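Local coordinates for protein Dok-7 (Mus musculus, PDB 3ML4) that activates the receptor tyrosine kinase MuSK at the developing neuromuscular synapse, acting as a dimeric, phosphoinositide-binding adaptor that induces MuSK autophosphorylation, at residues 118-123 against 194-199; 127-132 against 144-149; 154-159 against 177-182; 170-175 against 185-190. All blocks are in the same frame, centred on the assembly; numbering follows the deposited sequence.

All four contacts lie in the PTB domain and reach the same antiparallel sheet. Contact 1 is the most deeply buried: helix 193-203 meets strand 115-122 through apolar groups alone. Contact 4, a strand pairing, has an inner, largely aromatic face and a partly exposed outer one. It adjoins contact 1 where strand 184-189 runs beside strand 115-122. Contact 2 joins a loop to the inner strand 141-146 with a salt bridge and a water, contact 3 a loop to the edge strand 151-157 with an indole-to-carbonyl bond; both also pack apolar groups. L128 of contact 2 touches W156 of contact 3 and F186 of contact 4, so these meet in an interior that V120 of contact 1 also lines.

Contact 1 (118-123 against 194-199); sequences FHVTVA and EQMSFL
The C-terminal helix of the PTB domain, here 194-199, packs across the bent sheet of the PH-like fold, and this contact is where it meets strand 118-122. Helix and strand cross at -116°, with their axes 11.1 Å apart, so side chains alone bridge the gap. F118 and M196, a selenomethionine in the crystal, reach toward each other. With CG anti to the carbonyl carbon (chi1 -54°), the F118 ring is directed at the helix, and CG of M196 sits squarely over its face, 3.6 Å from the ring centroid, a CH-pi contact. The selenium completes a Met-aromatic contact at a slant, with SE 4.7 Å from the same centroid. Beyond it the M196 chain bends at chi3, which brings CE back to 3.5 Å from CB of F118 and within touch of V120 CG1. M196 also packs on F171, tying the helix to strand 170-175. An alanine in place of F118 would remove the ring under M196 CG and would probably loosen the helix against strand 115-122. Q195 CB meets the ring obliquely. At its edge, near the ring plane, L199 CD2 lies 4.1 Å from F118 CE2.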
loop_
_atom_site.group_PDB
_atom_site.type_symbol
_atom_site.label_atom_id
_atom_site.label_comp_id
_atom_site.label_asym_id
_atom_site.label_seq_id
_atom_site.Cartn_x
_atom_site.Cartn_y
_atom_site.Cartn_z
ATOM N N PHE B 118 -20.733 3.136 5.867
ATOM C CA PHE B 118 -21.975 3.867 6.114
ATOM C C PHE B 118 -23.168 2.950 5.903
ATOM O O PHE B 118 -23.304 2.339 4.838
ATOM C CB PHE B 118 -22.096 5.056 5.166
ATOM C CG PHE B 118 -20.908 5.985 5.179
ATOM C CD1 PHE B 118 -20.940 7.160 5.917
ATOM C CD2 PHE B 118 -19.765 5.693 4.431
ATOM C CE1 PHE B 118 -19.848 8.032 5.921
ATOM C CE2 PHE B 118 -18.675 6.550 4.435
ATOM C CZ PHE B 118 -18.720 7.726 5.181
ATOM N N HIS B 119 -24.022 2.842 6.924
ATOM C CA HIS B 119 -25.278 2.101 6.813
ATOM C C HIS B 119 -26.225 2.825 5.855
ATOM O O HIS B 119 -26.617 3.970 6.099
ATOM C CB HIS B 119 -25.946 1.936 8.181
ATOM C CG HIS B 119 -25.231 0.996 9.108
ATOM N ND1 HIS B 119 -24.894 1.332 10.403
ATOM C CD2 HIS B 119 -24.758 -0.259 8.912
ATOM C CE1 HIS B 119 -24.269 0.316 10.973
ATOM N NE2 HIS B 119 -24.171 -0.660 10.090
ATOM N N VAL B 120 -26.577 2.153 4.762
ATOM C CA VAL B 120 -27.437 2.726 3.720
ATOM C C VAL B 120 -28.593 1.795 3.316
ATOM O O VAL B 120 -28.611 0.610 3.663
ATOM C CB VAL B 120 -26.629 3.099 2.437
ATOM C CG1 VAL B 120 -25.465 4.052 2.765
ATOM C CG2 VAL B 120 -26.128 1.840 1.716
ATOM N N THR B 121 -29.554 2.355 2.584
ATOM C CA THR B 121 -30.629 1.599 1.964
ATOM C C THR B 121 -30.517 1.774 0.459
ATOM O O THR B 121 -30.601 2.896 -0.044
ATOM C CB THR B 121 -32.007 2.107 2.424
ATOM O OG1 THR B 121 -32.003 2.306 3.846
ATOM C CG2 THR B 121 -33.105 1.123 2.032
ATOM N N VAL B 122 -30.322 0.669 -0.253
ATOM C CA VAL B 122 -30.171 0.699 -1.706
ATOM C C VAL B 122 -31.542 0.777 -2.385
ATOM O O VAL B 122 -32.383 -0.105 -2.207
ATOM C CB VAL B 122 -29.354 -0.526 -2.246
ATOM C CG1 VAL B 122 -29.184 -0.459 -3.771
ATOM C CG2 VAL B 122 -27.986 -0.619 -1.566
ATOM N N ALA B 123 -31.753 1.836 -3.164
ATOM C CA ALA B 123 -33.018 2.057 -3.876
ATOM C C ALA B 123 -33.262 1.020 -4.970
ATOM O O ALA B 123 -32.325 0.636 -5.679
ATOM C CB ALA B 123 -33.052 3.461 -4.471
ATOM N N GLU B 194 -23.586 14.048 2.902
ATOM C CA GLU B 194 -22.594 15.121 2.966
ATOM C C GLU B 194 -21.229 14.579 3.414
ATOM O O GLU B 194 -20.197 14.972 2.871
ATOM C CB GLU B 194 -23.068 16.239 3.901
ATOM C CG GLU B 194 -24.069 17.218 3.272
ATOM C CD GLU B 194 -24.684 18.180 4.293
ATOM O OE1 GLU B 194 -24.355 19.387 4.266
ATOM O OE2 GLU B 194 -25.486 17.723 5.137
ATOM N N GLN B 195 -21.237 13.676 4.392
ATOM C CA GLN B 195 -20.024 12.983 4.834
ATOM C C GLN B 195 -19.454 12.054 3.772
ATOM O O GLN B 195 -18.238 11.937 3.645
ATOM C CB GLN B 195 -20.279 12.191 6.116
ATOM C CG GLN B 195 -20.062 12.999 7.373
ATOM C CD GLN B 195 -20.754 12.415 8.585
ATOM O OE1 GLN B 195 -20.922 11.196 8.707
ATOM N NE2 GLN B 195 -21.161 13.288 9.500
HETATM N N MSE B 196 -20.330 11.402 3.012
HETATM C CA MSE B 196 -19.891 10.493 1.960
HETATM C C MSE B 196 -19.255 11.243 0.795
HETATM O O MSE B 196 -18.208 10.840 0.290
HETATM C CB MSE B 196 -21.047 9.616 1.472
HETATM C CG MSE B 196 -21.476 8.565 2.478
HETATM SE SE MSE B 196 -23.159 7.678 2.020
HETATM C CE MSE B 196 -23.910 7.675 3.800
ATOM N N SER B 197 -19.896 12.338 0.394
ATOM C CA SER B 197 -19.456 13.157 -0.733
ATOM C C SER B 197 -18.114 13.829 -0.446
ATOM O O SER B 197 -17.242 13.901 -1.322
ATOM C CB SER B 197 -20.519 14.210 -1.055
ATOM O OG SER B 197 -20.331 14.750 -2.349
ATOM N N PHE B 198 -17.958 14.318 0.783
ATOM C CA PHE B 198 -16.721 14.953 1.207
ATOM C C PHE B 198 -15.560 13.956 1.270
ATOM O O PHE B 198 -14.426 14.281 0.905
ATOM C CB PHE B 198 -16.908 15.640 2.555
ATOM C CG PHE B 198 -15.621 16.052 3.203
ATOM C CD1 PHE B 198 -14.911 17.154 2.728
ATOM C CD2 PHE B 198 -15.113 15.334 4.285
ATOM C CE1 PHE B 198 -13.719 17.536 3.327
ATOM C CE2 PHE B 198 -13.924 15.709 4.893
ATOM C CZ PHE B 198 -13.223 16.808 4.415
ATOM N N LEU B 199 -15.854 12.748 1.741
ATOM C CA LEU B 199 -14.885 11.665 1.741
ATOM C C LEU B 199 -14.437 11.378 0.309
ATOM O O LEU B 199 -13.242 11.265 0.030
ATOM C CB LEU B 199 -15.503 10.413 2.356
ATOM C CG LEU B 199 -14.541 9.360 2.891
ATOM C CD1 LEU B 199 -14.218 9.695 4.330
ATOM C CD2 LEU B 199 -15.160 7.979 2.794
#

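Contact 2 (127-132 against 144-149)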
loop_
_atom_site.group_PDB
_atom_site.type_symbol
_atom_site.label_atom_id
_atom_site.label_comp_id
_atom_site.label_asym_id
_atom_site.label_seq_id
_atom_site.Cartn_x
_atom_site.Cartn_y
_atom_site.Cartn_z
ATOM N N LYS B 127 -29.405 -2.782 -11.162
ATOM C CA LYS B 127 -28.897 -4.155 -11.057
ATOM C C LYS B 127 -28.723 -4.598 -9.596
ATOM O O LYS B 127 -28.743 -5.791 -9.302
ATOM C CB LYS B 127 -27.547 -4.281 -11.786
ATOM C CG LYS B 127 -27.474 -5.288 -12.952
ATOM C CD LYS B 127 -27.687 -4.645 -14.327
ATOM C CE LYS B 127 -29.129 -4.820 -14.815
ATOM N NZ LYS B 127 -29.456 -3.954 -15.994
ATOM N N LEU B 128 -28.545 -3.631 -8.696
ATOM C CA LEU B 128 -28.314 -3.900 -7.274
ATOM C C LEU B 128 -29.589 -4.311 -6.549
ATOM O O LEU B 128 -30.663 -3.751 -6.784
ATOM C CB LEU B 128 -27.733 -2.666 -6.567
ATOM C CG LEU B 128 -26.435 -1.990 -7.022
ATOM C CD1 LEU B 128 -26.284 -0.664 -6.307
ATOM C CD2 LEU B 128 -25.219 -2.867 -6.769
ATOM N N GLU B 129 -29.455 -5.288 -5.659
ATOM C CA GLU B 129 -30.527 -5.666 -4.759
ATOM C C GLU B 129 -30.857 -4.498 -3.839
ATOM O O GLU B 129 -29.962 -3.836 -3.312
ATOM C CB GLU B 129 -30.106 -6.878 -3.932
ATOM C CG GLU B 129 -31.244 -7.524 -3.157
ATOM C CD GLU B 129 -30.777 -8.629 -2.220
ATOM O OE1 GLU B 129 -29.559 -8.921 -2.169
ATOM O OE2 GLU B 129 -31.645 -9.210 -1.533
ATOM N N SER B 130 -32.144 -4.252 -3.651
ATOM C CA SER B 130 -32.598 -3.177 -2.777
ATOM C C SER B 130 -32.642 -3.599 -1.302
ATOM O O SER B 130 -32.565 -4.792 -0.988
ATOM C CB SER B 130 -33.971 -2.670 -3.234
ATOM O OG SER B 130 -34.944 -3.696 -3.188
ATOM N N GLY B 131 -32.757 -2.609 -0.414
ATOM C CA GLY B 131 -32.889 -2.833 1.028
ATOM C C GLY B 131 -31.664 -2.394 1.813
ATOM O O GLY B 131 -30.685 -1.933 1.218
ATOM N N PRO B 132 -31.700 -2.544 3.157
ATOM C CA PRO B 132 -30.548 -2.208 3.999
ATOM C C PRO B 132 -29.251 -2.857 3.515
ATOM O O PRO B 132 -29.247 -4.011 3.069
ATOM C CB PRO B 132 -30.943 -2.767 5.367
ATOM C CG PRO B 132 -32.429 -2.689 5.369
ATOM C CD PRO B 132 -32.832 -3.036 3.964
ATOM N N LEU B 144 -20.400 -2.335 -1.959
ATOM C CA LEU B 144 -21.629 -2.476 -1.192
ATOM C C LEU B 144 -21.688 -3.880 -0.609
ATOM O O LEU B 144 -21.330 -4.843 -1.282
ATOM C CB LEU B 144 -22.862 -2.175 -2.059
ATOM C CG LEU B 144 -23.392 -0.740 -1.978
ATOM C CD1 LEU B 144 -24.356 -0.430 -3.115
ATOM C CD2 LEU B 144 -24.060 -0.466 -0.631
ATOM N N ALA B 145 -22.127 -3.992 0.640
ATOM C CA ALA B 145 -22.143 -5.287 1.328
ATOM C C ALA B 145 -23.439 -5.546 2.085
ATOM O O ALA B 145 -24.023 -4.634 2.670
ATOM C CB ALA B 145 -20.935 -5.421 2.259
ATOM N N ARG B 146 -23.862 -6.807 2.070
ATOM C CA ARG B 146 -25.141 -7.239 2.628
ATOM C C ARG B 146 -25.002 -8.520 3.418
ATOM O O ARG B 146 -24.077 -9.309 3.193
ATOM C CB ARG B 146 -26.124 -7.548 1.504
ATOM C CG ARG B 146 -27.100 -6.468 1.183
ATOM C CD ARG B 146 -28.094 -6.978 0.155
ATOM N NE ARG B 146 -29.166 -7.744 0.778
ATOM C CZ ARG B 146 -30.314 -7.223 1.193
ATOM N NH1 ARG B 146 -30.549 -5.923 1.051
ATOM N NH2 ARG B 146 -31.228 -8.002 1.750
ATOM N N ASP B 147 -25.974 -8.730 4.305
ATOM C CA ASP B 147 -26.167 -9.985 5.036
ATOM C C ASP B 147 -25.090 -10.275 6.078
ATOM O O ASP B 147 -24.108 -9.540 6.222
ATOM C CB ASP B 147 -26.317 -11.195 4.088
ATOM C CG ASP B 147 -27.218 -10.916 2.891
ATOM O OD1 ASP B 147 -28.070 -10.005 2.963
ATOM O OD2 ASP B 147 -27.071 -11.622 1.868
ATOM N N ILE B 148 -25.321 -11.345 6.828
ATOM C CA ILE B 148 -24.333 -11.903 7.724
ATOM C C ILE B 148 -24.231 -13.370 7.333
ATOM O O ILE B 148 -25.253 -14.051 7.278
ATOM C CB ILE B 148 -24.737 -11.738 9.203
ATOM C CG1 ILE B 148 -24.872 -10.249 9.554
ATOM C CG2 ILE B 148 -23.708 -12.403 10.110
ATOM C CD1 ILE B 148 -25.812 -9.949 10.717
ATOM N N PRO B 149 -23.015 -13.844 6.994
ATOM C CA PRO B 149 -21.784 -13.043 6.908
ATOM C C PRO B 149 -21.784 -12.167 5.650
ATOM O O PRO B 149 -22.265 -12.608 4.610
ATOM C CB PRO B 149 -20.672 -14.101 6.843
ATOM C CG PRO B 149 -21.319 -15.302 6.245
ATOM C CD PRO B 149 -22.783 -15.260 6.641
HETATM O O HOH W 1 -29.013 -4.055 -0.332
#
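R146 and E129 cross at about a right angle, and the carboxylate lies over one face of the guanidinium instead of meeting its rim. Their planes are 35° apart, and OE2 of E129 stands 3.3 Å above the guanidinium plane. OE1 makes the salt bridge, 3.2 Å from NE of R146, but because it lies well out of that plane no N-H points at it, and the attraction is one of charge. The R146 chain bends at chi3 (83°), which turns the edge of its head toward the G131 backbone. NE also makes a salt bridge with a weak hydrogen bond to D147 OD1 at 3.3 Å, so E129, R146 and D147 form a salt-bridge network, whose two carboxylates would probably favour the ionised guanidinium. At the edge of the group, in its plane, water 1 accepts from R146 NH1 at 2.8 Å and lies within hydrogen-bonding distance of E129 O and G131 O, sharing its protons among more acceptors than it can serve. On the inner side, L128 crosses L144 at about a right angle, their CD1 atoms 3.7 Å apart, and L128 also packs against V122 and W156. Charge outside and leucines inside thus hold the loop between strands 115-122 and 133-138 to strand 141-146, in the antiparallel sheet of a PTB domain with the PH-like fold.

Contact 3 (154-159 against 177-182); sequences GQWKLS and TRCGYW
NE1 of W156 is gripped by a single hydrogen bond, to the carbonyl O of W182 at 3.0 Å. The N-H points at the oxygen at 153°, and the acceptor lies close to the indole plane. Seen from the carbonyl, the donor stands above its plane, off the lone-pair direction. W156 has CG anti to the carbonyl carbon, and this torsion (chi1 -55°) carries the five-membered ring out to the loop. Beside the bond, C179 SG comes in at the edge of the same ring, 3.9 Å from W156 CD1, a Cys sulfur-aromatic contact. W182 CB also closes up on the indole, 3.6 Å from W156 NE1. The two tryptophans cross at about a right angle, but their five-membered rings meet obliquely, with planes 52° apart. The W182 ring instead lies under the backbone of the edge strand: Q155 N stands 3.9 Å above its face, and G154 CA covers the rim near CZ2. W182 CD1 reaches to 3.5 Å from Q155 O. A leucine at W156 would lose the N-H that binds W182 O and the ring beside C179, and would probably let the loop drift from the strand. The same loop of the PTB domain meets the bound MuSK peptide: T177 OG1 is hydrogen-bonded to a modified side chain, probably the phosphotyrosine, and R178 NH2 to the peptide backbone. W156 meets F173 and F186 edge-to-face, so strand 151-157, next to strand 141-146, joins strands 170-175 and 184-189 across the interior.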
loop_
_atom_site.group_PDB
_atom_site.type_symbol
_atom_site.label_atom_id
_atom_site.label_comp_id
_atom_site.label_asym_id
_atom_site.label_seq_id
_atom_site.Cartn_x
_atom_site.Cartn_y
_atom_site.Cartn_z
ATOM N N GLY B 154 -21.699 -5.353 -4.995
ATOM C CA GLY B 154 -21.386 -4.295 -5.951
ATOM C C GLY B 154 -20.015 -3.729 -5.656
ATOM O O GLY B 154 -19.685 -3.492 -4.495
ATOM N N GLN B 155 -19.215 -3.530 -6.704
ATOM C CA GLN B 155 -17.841 -3.040 -6.558
ATOM C C GLN B 155 -17.410 -2.096 -7.682
ATOM O O GLN B 155 -17.675 -2.349 -8.856
ATOM C CB GLN B 155 -16.853 -4.205 -6.444
ATOM C CG GLN B 155 -16.828 -5.139 -7.653
ATOM C CD GLN B 155 -15.793 -6.243 -7.525
ATOM O OE1 GLN B 155 -16.131 -7.426 -7.508
ATOM N NE2 GLN B 155 -14.524 -5.860 -7.426
ATOM N N TRP B 156 -16.739 -1.011 -7.307
ATOM C CA TRP B 156 -16.247 -0.016 -8.256
ATOM C C TRP B 156 -14.873 0.470 -7.811
ATOM O O TRP B 156 -14.622 0.593 -6.613
ATOM C CB TRP B 156 -17.192 1.196 -8.316
ATOM C CG TRP B 156 -18.644 0.890 -8.617
ATOM C CD1 TRP B 156 -19.260 0.976 -9.830
ATOM C CD2 TRP B 156 -19.651 0.460 -7.686
ATOM N NE1 TRP B 156 -20.588 0.627 -9.718
ATOM C CE2 TRP B 156 -20.853 0.303 -8.415
ATOM C CE3 TRP B 156 -19.653 0.189 -6.312
ATOM C CZ2 TRP B 156 -22.048 -0.118 -7.815
ATOM C CZ3 TRP B 156 -20.837 -0.227 -5.715
ATOM C CH2 TRP B 156 -22.021 -0.377 -6.469
ATOM N N LYS B 157 -13.987 0.736 -8.769
ATOM C CA LYS B 157 -12.840 1.606 -8.517
ATOM C C LYS B 157 -13.405 3.012 -8.418
ATOM O O LYS B 157 -14.217 3.413 -9.259
ATOM C CB LYS B 157 -11.834 1.577 -9.670
ATOM C CG LYS B 157 -10.932 0.357 -9.757
ATOM C CD LYS B 157 -9.657 0.705 -10.527
ATOM C CE LYS B 157 -9.352 -0.299 -11.638
ATOM N NZ LYS B 157 -9.208 -1.708 -11.154
ATOM N N LEU B 158 -12.982 3.765 -7.405
ATOM C CA LEU B 158 -13.344 5.182 -7.308
ATOM C C LEU B 158 -12.952 6.002 -8.544
ATOM O O LEU B 158 -13.662 6.930 -8.924
ATOM C CB LEU B 158 -12.764 5.811 -6.042
ATOM C CG LEU B 158 -13.812 6.252 -5.018
ATOM C CD1 LEU B 158 -14.445 5.065 -4.299
ATOM C CD2 LEU B 158 -13.199 7.220 -4.022
ATOM N N SER B 159 -11.838 5.636 -9.175
ATOM C CA SER B 159 -11.336 6.341 -10.355
ATOM C C SER B 159 -12.194 6.116 -11.614
ATOM O O SER B 159 -11.982 6.762 -12.649
ATOM C CB SER B 159 -9.865 5.972 -10.615
ATOM O OG SER B 159 -9.714 4.579 -10.834
ATOM N N THR B 177 -18.092 3.860 -18.112
ATOM C CA THR B 177 -17.801 2.771 -19.051
ATOM C C THR B 177 -16.761 1.792 -18.522
ATOM O O THR B 177 -16.897 0.589 -18.708
ATOM C CB THR B 177 -17.371 3.331 -20.432
ATOM O OG1 THR B 177 -18.513 3.899 -21.080
ATOM C CG2 THR B 177 -16.780 2.248 -21.324
ATOM N N ARG B 178 -15.739 2.320 -17.851
ATOM C CA ARG B 178 -14.682 1.508 -17.236
ATOM C C ARG B 178 -15.240 0.309 -16.459
ATOM O O ARG B 178 -14.652 -0.775 -16.490
ATOM C CB ARG B 178 -13.815 2.347 -16.285
ATOM C CG ARG B 178 -13.767 3.850 -16.543
ATOM C CD ARG B 178 -12.424 4.326 -17.090
ATOM N NE ARG B 178 -12.365 5.791 -17.127
ATOM C CZ ARG B 178 -12.752 6.536 -18.162
ATOM N NH1 ARG B 178 -13.218 5.966 -19.267
ATOM N NH2 ARG B 178 -12.670 7.859 -18.103
ATOM N N CYS B 179 -16.360 0.509 -15.761
ATOM C CA CYS B 179 -16.988 -0.560 -14.975
ATOM C C CYS B 179 -18.151 -1.250 -15.706
ATOM O O CYS B 179 -19.321 -1.052 -15.381
ATOM C CB CYS B 179 -17.385 -0.083 -13.562
ATOM S SG CYS B 179 -17.471 1.714 -13.266
ATOM N N GLY B 180 -17.788 -2.071 -16.686
ATOM C CA GLY B 180 -18.714 -2.784 -17.567
ATOM C C GLY B 180 -20.187 -2.871 -17.221
ATOM O O GLY B 180 -20.977 -2.026 -17.649
ATOM N N TYR B 181 -20.568 -3.916 -16.486
ATOM C CA TYR B 181 -21.977 -4.099 -16.099
ATOM C C TYR B 181 -22.308 -3.467 -14.760
ATOM O O TYR B 181 -23.449 -3.527 -14.310
ATOM C CB TYR B 181 -22.410 -5.575 -16.123
ATOM C CG TYR B 181 -22.720 -6.102 -17.510
ATOM C CD1 TYR B 181 -23.105 -5.238 -18.545
ATOM C CD2 TYR B 181 -22.654 -7.463 -17.783
ATOM C CE1 TYR B 181 -23.388 -5.725 -19.820
ATOM C CE2 TYR B 181 -22.937 -7.958 -19.051
ATOM C CZ TYR B 181 -23.303 -7.088 -20.060
ATOM O OH TYR B 181 -23.581 -7.594 -21.308
ATOM N N TRP B 182 -21.304 -2.869 -14.129
ATOM C CA TRP B 182 -21.544 -2.029 -12.968
ATOM C C TRP B 182 -21.669 -0.551 -13.342
ATOM O O TRP B 182 -21.807 0.308 -12.468
ATOM C CB TRP B 182 -20.483 -2.257 -11.887
ATOM C CG TRP B 182 -20.748 -3.482 -11.059
ATOM C CD1 TRP B 182 -19.833 -4.411 -10.646
ATOM C CD2 TRP B 182 -22.017 -3.920 -10.552
ATOM N NE1 TRP B 182 -20.450 -5.393 -9.911
ATOM C CE2 TRP B 182 -21.791 -5.120 -9.841
ATOM C CE3 TRP B 182 -23.323 -3.415 -10.630
ATOM C CZ2 TRP B 182 -22.821 -5.826 -9.215
ATOM C CZ3 TRP B 182 -24.344 -4.113 -10.004
ATOM C CH2 TRP B 182 -24.086 -5.306 -9.301
#

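Contact 4 (170-175 against 185-190)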
loop_
_atom_site.group_PDB
_atom_site.type_symbol
_atom_site.label_atom_id
_atom_site.label_comp_id
_atom_site.label_asym_id
_atom_site.label_seq_id
_atom_site.Cartn_x
_atom_site.Cartn_y
_atom_site.Cartn_z
ATOM N N GLY B 170 -30.007 11.264 1.156
ATOM C CA GLY B 170 -29.354 10.263 0.328
ATOM C C GLY B 170 -28.032 10.654 -0.290
ATOM O O GLY B 170 -27.443 11.683 0.044
ATOM N N PHE B 171 -27.587 9.810 -1.218
ATOM C CA PHE B 171 -26.313 9.954 -1.909
ATOM C C PHE B 171 -26.406 9.234 -3.252
ATOM O O PHE B 171 -26.834 8.080 -3.316
ATOM C CB PHE B 171 -25.188 9.346 -1.058
ATOM C CG PHE B 171 -23.832 9.365 -1.717
ATOM C CD1 PHE B 171 -23.022 10.497 -1.641
ATOM C CD2 PHE B 171 -23.354 8.241 -2.385
ATOM C CE1 PHE B 171 -21.762 10.521 -2.237
ATOM C CE2 PHE B 171 -22.097 8.250 -2.981
ATOM C CZ PHE B 171 -21.298 9.395 -2.908
ATOM N N ILE B 172 -25.998 9.916 -4.318
ATOM C CA ILE B 172 -26.017 9.349 -5.664
ATOM C C ILE B 172 -24.593 9.213 -6.189
ATOM O O ILE B 172 -23.783 10.122 -6.016
ATOM C CB ILE B 172 -26.853 10.234 -6.646
ATOM C CG1 ILE B 172 -28.324 10.292 -6.213
ATOM C CG2 ILE B 172 -26.738 9.726 -8.085
ATOM C CD1 ILE B 172 -29.137 11.400 -6.893
ATOM N N PHE B 173 -24.289 8.081 -6.818
ATOM C CA PHE B 173 -23.040 7.946 -7.567
ATOM C C PHE B 173 -23.229 7.240 -8.917
ATOM O O PHE B 173 -24.112 6.394 -9.067
ATOM C CB PHE B 173 -21.943 7.283 -6.719
ATOM C CG PHE B 173 -22.174 5.827 -6.429
ATOM C CD1 PHE B 173 -22.956 5.433 -5.351
ATOM C CD2 PHE B 173 -21.582 4.844 -7.219
ATOM C CE1 PHE B 173 -23.162 4.082 -5.075
ATOM C CE2 PHE B 173 -21.784 3.486 -6.946
ATOM C CZ PHE B 173 -22.572 3.108 -5.873
ATOM N N GLU B 174 -22.399 7.605 -9.894
ATOM C CA GLU B 174 -22.468 7.011 -11.222
ATOM C C GLU B 174 -21.147 6.365 -11.647
ATOM O O GLU B 174 -20.103 7.013 -11.663
ATOM C CB GLU B 174 -22.921 8.048 -12.255
ATOM C CG GLU B 174 -23.015 7.503 -13.679
ATOM C CD GLU B 174 -23.227 8.579 -14.734
ATOM O OE1 GLU B 174 -23.331 9.778 -14.382
ATOM O OE2 GLU B 174 -23.289 8.216 -15.929
ATOM N N GLY B 175 -21.206 5.082 -11.987
ATOM C CA GLY B 175 -20.057 4.378 -12.548
ATOM C C GLY B 175 -20.030 4.486 -14.063
ATOM O O GLY B 175 -21.060 4.332 -14.727
ATOM N N VAL B 185 -26.132 4.646 -12.958
ATOM C CA VAL B 185 -26.453 5.546 -11.858
ATOM C C VAL B 185 -27.125 4.782 -10.710
ATOM O O VAL B 185 -28.055 4.009 -10.931
ATOM C CB VAL B 185 -27.352 6.709 -12.354
ATOM C CG1 VAL B 185 -27.497 7.779 -11.283
ATOM C CG2 VAL B 185 -26.781 7.318 -13.637
ATOM N N PHE B 186 -26.644 5.007 -9.489
ATOM C CA PHE B 186 -27.109 4.270 -8.310
ATOM C C PHE B 186 -27.499 5.204 -7.171
ATOM O O PHE B 186 -26.866 6.249 -6.970
ATOM C CB PHE B 186 -26.039 3.279 -7.837
ATOM C CG PHE B 186 -25.628 2.287 -8.890
ATOM C CD1 PHE B 186 -24.489 2.500 -9.653
ATOM C CD2 PHE B 186 -26.389 1.146 -9.127
ATOM C CE1 PHE B 186 -24.111 1.589 -10.633
ATOM C CE2 PHE B 186 -26.012 0.225 -10.096
ATOM C CZ PHE B 186 -24.873 0.451 -10.854
ATOM N N PHE B 187 -28.531 4.805 -6.426
ATOM C CA PHE B 187 -29.183 5.672 -5.447
ATOM C C PHE B 187 -29.219 5.042 -4.068
ATOM O O PHE B 187 -29.702 3.924 -3.908
ATOM C CB PHE B 187 -30.625 5.959 -5.875
ATOM C CG PHE B 187 -30.752 6.700 -7.171
ATOM C CD1 PHE B 187 -31.107 8.044 -7.177
ATOM C CD2 PHE B 187 -30.545 6.052 -8.388
ATOM C CE1 PHE B 187 -31.239 8.733 -8.370
ATOM C CE2 PHE B 187 -30.669 6.732 -9.592
ATOM C CZ PHE B 187 -31.018 8.072 -9.583
ATOM N N LEU B 188 -28.736 5.773 -3.069
ATOM C CA LEU B 188 -28.727 5.285 -1.692
ATOM C C LEU B 188 -29.399 6.271 -0.749
ATOM O O LEU B 188 -29.253 7.482 -0.907
ATOM C CB LEU B 188 -27.293 5.007 -1.210
ATOM C CG LEU B 188 -26.305 4.256 -2.115
ATOM C CD1 LEU B 188 -24.923 4.165 -1.456
ATOM C CD2 LEU B 188 -26.814 2.870 -2.484
ATOM N N SER B 189 -30.136 5.732 0.222
ATOM C CA SER B 189 -30.719 6.507 1.310
ATOM C C SER B 189 -29.816 6.427 2.531
ATOM O O SER B 189 -29.419 5.339 2.952
ATOM C CB SER B 189 -32.114 5.986 1.681
ATOM O OG SER B 189 -33.089 6.386 0.734
ATOM N N SER B 190 -29.501 7.592 3.090
ATOM C CA SER B 190 -28.726 7.702 4.318
ATOM C C SER B 190 -28.757 9.131 4.821
ATOM O O SER B 190 -29.037 10.054 4.057
ATOM C CB SER B 190 -27.276 7.287 4.085
ATOM O OG SER B 190 -26.525 7.445 5.276
#
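Four backbone hydrogen bonds tie strand 170-175 to strand 185-189 as an antiparallel hairpin. F171 and L188 form one hydrogen-bonded pair, with F171 N to L188 O at 2.9 Å and L188 N to F171 O at 3.0 Å. F173 and F186 form the other, where F186 N reaches F173 O at 2.9 Å, nearly along the C=O axis. Between them, the non-hydrogen-bonded pair I172 and F187 lie side by side, I172 CD1 3.7 Å from F187 CE1. V185 CG1 flanks I172 CG2 on this outer face, and V185 CG2 rests on E174, whose carboxylate forms a salt bridge with R163. I172 also packs on an apolar side chain of the bound MuSK peptide. The opposite face, with F171, F173, F186 and L188, is apolar and largely aromatic. F173 has CG between the backbone N and the carbonyl carbon (chi1 70°), which swings its ring toward the partner strand. F186 CB sits over that ring, and L188 CD1 meets its edge, 4.0 Å from F173 CE1. The rings of F173 and F186 are oblique, 33° apart. The backbone bonds thus set the register, while one face goes to the domain core and the other meets peptide.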